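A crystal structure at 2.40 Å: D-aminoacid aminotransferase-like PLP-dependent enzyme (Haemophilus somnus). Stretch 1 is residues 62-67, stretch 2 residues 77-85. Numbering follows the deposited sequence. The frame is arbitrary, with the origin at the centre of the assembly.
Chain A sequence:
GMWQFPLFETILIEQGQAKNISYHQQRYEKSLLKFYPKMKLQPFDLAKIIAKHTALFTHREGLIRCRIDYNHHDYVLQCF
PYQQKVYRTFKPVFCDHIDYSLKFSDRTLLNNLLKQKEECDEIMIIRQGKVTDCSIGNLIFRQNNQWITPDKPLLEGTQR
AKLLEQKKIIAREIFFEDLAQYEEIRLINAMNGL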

# COMPACT_ATOMS: atom_id res chain seq x y z
N GLY A 62 18.06 8.91 6.81
CA GLY A 62 17.85 7.90 5.80
C GLY A 62 16.56 7.11 5.94
O GLY A 62 16.03 6.92 7.01
N LEU A 63 16.05 6.70 4.80
CA LEU A 63 14.84 5.93 4.68
C LEU A 63 15.22 4.58 4.07
O LEU A 63 16.04 4.52 3.19
CB LEU A 63 13.86 6.64 3.74
CG LEU A 63 13.37 8.02 4.18
CD1 LEU A 63 12.61 8.68 3.08
CD2 LEU A 63 12.53 7.89 5.44
N ILE A 64 14.60 3.52 4.54
CA ILE A 64 14.89 2.19 4.04
C ILE A 64 13.58 1.50 3.72
O ILE A 64 12.61 1.63 4.46
CB ILE A 64 15.69 1.32 5.09
CG1 ILE A 64 17.01 2.03 5.48
CG2 ILE A 64 15.98 -0.06 4.52
CD1 ILE A 64 17.86 1.26 6.60
N ARG A 65 13.55 0.80 2.61
CA ARG A 65 12.39 0.05 2.21
C ARG A 65 12.69 -1.42 2.42
O ARG A 65 13.64 -1.96 1.88
CB ARG A 65 12.10 0.31 0.75
CG ARG A 65 11.00 -0.56 0.15
CD ARG A 65 10.48 0.01 -1.17
NE ARG A 65 11.52 -0.00 -2.17
CZ ARG A 65 11.79 -1.06 -2.92
NH1 ARG A 65 11.04 -2.14 -2.79
NH2 ARG A 65 12.79 -1.06 -3.82
N CYS A 66 11.90 -2.05 3.27
CA CYS A 66 12.02 -3.48 3.52
C CYS A 66 10.83 -4.20 2.95
O CYS A 66 9.69 -3.88 3.27
CB CYS A 66 12.06 -3.81 5.01
SG CYS A 66 13.44 -3.12 5.90
N ARG A 67 11.11 -5.16 2.09
CA ARG A 67 10.09 -5.93 1.48
C ARG A 67 10.18 -7.36 1.97
O ARG A 67 11.27 -7.99 1.90
CB ARG A 67 10.31 -5.91 -0.01
CG ARG A 67 9.18 -6.52 -0.78
CD ARG A 67 9.54 -6.56 -2.27
NE ARG A 67 8.71 -7.53 -2.98
CZ ARG A 67 7.92 -7.21 -3.98
NH1 ARG A 67 7.86 -5.96 -4.40
NH2 ARG A 67 7.23 -8.14 -4.61
N LEU A 77 13.34 -11.55 2.98
CA LEU A 77 13.47 -10.14 3.31
C LEU A 77 14.50 -9.58 2.40
O LEU A 77 15.50 -10.19 2.17
CB LEU A 77 13.96 -9.92 4.73
CG LEU A 77 14.40 -8.50 5.08
CD1 LEU A 77 13.23 -7.49 5.10
CD2 LEU A 77 15.06 -8.56 6.43
N GLN A 78 14.20 -8.41 1.89
CA GLN A 78 15.05 -7.63 1.01
C GLN A 78 15.00 -6.15 1.41
O GLN A 78 13.94 -5.60 1.63
CB GLN A 78 14.53 -7.71 -0.40
CG GLN A 78 14.93 -8.95 -1.13
CD GLN A 78 14.40 -8.92 -2.53
OE1 GLN A 78 13.20 -9.06 -2.73
NE2 GLN A 78 15.27 -8.72 -3.49
N CYS A 79 16.15 -5.50 1.47
CA CYS A 79 16.16 -4.12 1.91
C CYS A 79 16.81 -3.27 0.91
O CYS A 79 17.83 -3.64 0.40
CB CYS A 79 16.94 -4.03 3.20
SG CYS A 79 16.52 -5.35 4.36
N PHE A 80 16.22 -2.13 0.63
CA PHE A 80 16.81 -1.17 -0.33
C PHE A 80 16.84 0.23 0.26
O PHE A 80 15.98 0.58 1.06
CB PHE A 80 15.98 -1.06 -1.61
CG PHE A 80 15.62 -2.35 -2.22
CD1 PHE A 80 14.57 -3.08 -1.72
CD2 PHE A 80 16.30 -2.82 -3.33
CE1 PHE A 80 14.22 -4.28 -2.28
CE2 PHE A 80 15.96 -4.02 -3.91
CZ PHE A 80 14.93 -4.76 -3.40
N PRO A 81 17.82 1.05 -0.14
CA PRO A 81 17.64 2.43 0.26
C PRO A 81 16.45 3.03 -0.51
O PRO A 81 16.04 2.50 -1.56
CB PRO A 81 18.95 3.11 -0.17
CG PRO A 81 19.56 2.21 -1.21
CD PRO A 81 19.06 0.84 -0.93
N TYR A 82 15.91 4.10 0.04
CA TYR A 82 14.75 4.77 -0.54
C TYR A 82 14.91 6.28 -0.50
O TYR A 82 15.41 6.82 0.49
CB TYR A 82 13.46 4.34 0.19
CG TYR A 82 12.21 4.98 -0.39
CD1 TYR A 82 11.58 4.46 -1.52
CD2 TYR A 82 11.66 6.11 0.19
CE1 TYR A 82 10.44 5.07 -2.06
CE2 TYR A 82 10.54 6.72 -0.33
CZ TYR A 82 9.93 6.21 -1.45
OH TYR A 82 8.82 6.86 -1.95
N GLN A 83 14.52 6.95 -1.57
CA GLN A 83 14.53 8.41 -1.60
C GLN A 83 13.08 8.85 -1.77
O GLN A 83 12.31 8.23 -2.49
CB GLN A 83 15.38 8.90 -2.75
CG GLN A 83 16.82 8.55 -2.65
CD GLN A 83 17.67 9.72 -2.31
OE1 GLN A 83 17.44 10.81 -2.81
NE2 GLN A 83 18.68 9.53 -1.49
N GLN A 84 12.70 9.90 -1.05
CA GLN A 84 11.34 10.41 -1.05
C GLN A 84 10.99 10.73 -2.52
O GLN A 84 11.83 11.11 -3.32
CB GLN A 84 11.17 11.62 -0.08
CG GLN A 84 9.75 11.80 0.52
N LYS A 85 9.74 10.48 -2.87
CA LYS A 85 9.27 10.76 -4.20
C LYS A 85 8.01 11.61 -4.12
O LYS A 85 7.30 11.59 -3.11
CB LYS A 85 8.97 9.47 -4.94
CG LYS A 85 10.18 8.74 -5.47
CD LYS A 85 9.77 7.39 -6.12
CE LYS A 85 10.84 6.93 -7.10
NZ LYS A 85 10.57 5.60 -7.69
O HOH W 1 17.14 7.90 2.21
O HOH W 2 13.83 1.76 -2.69

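The two stretches pair as neighbouring antiparallel β-strands, burying 602 Å² between them. Backbone hydrogen bonds form a ladder between them. Arg65 and Phe80 bond in both directions: Arg65 N to Phe80 O at 2.9 Å, and Phe80 N to Arg65 O at 2.9 Å. Arg67 and Gln78 repeat the pattern, with Arg67 N to Gln78 O at 2.9 Å and Gln78 N to Arg67 O at 3.0 Å. Between these pairs the strands come closer, and CA-H...O contacts fill in. Cys66 CA lies 3.4 Å from Gln78 O, and Cys79 CA lies 3.3 Å from Arg65 O.

Pro81 has no amide hydrogen to give. It sits opposite Ile64 in a non-hydrogen-bonded pair, so the ladder loses nothing there. Beyond it, Tyr82 N bonds to Leu63 O at 3.2 Å, with a more bent geometry. Water 1 completes this pair, accepting from Leu63 N (3.1 Å) and donating to Tyr82 O (2.7 Å).

Leu63, Arg65, Arg67, Gln78, Phe80 and Tyr82 share one face of the sheet. The main side-chain contact there is a stack. The Arg65 guanidinium lies flat on the Phe80 ring, with centres 4.3 Å apart and planes at 9°. Arg65 NH2 comes within 3.4 Å of Phe80 CD1. A planar cation suits an aromatic face, and its edge remains free for polar partners. Water 2 uses that edge, accepting from Arg65 NE (3.0 Å) and donating to Pro81 O (2.6 Å).

Apolar contacts add to both faces. Leu63 CD1 meets the edge of the Tyr82 ring, 4.0 Å from Tyr82 CD2. On the other face, buried Cys66 packs its CB 3.9 Å from Leu77 CD1. Cys66 SG and Cys79 SG are 4.1 Å apart, too far for a disulfide. Their small side chains fit this close pair, whose CA atoms are 4.5 Å apart.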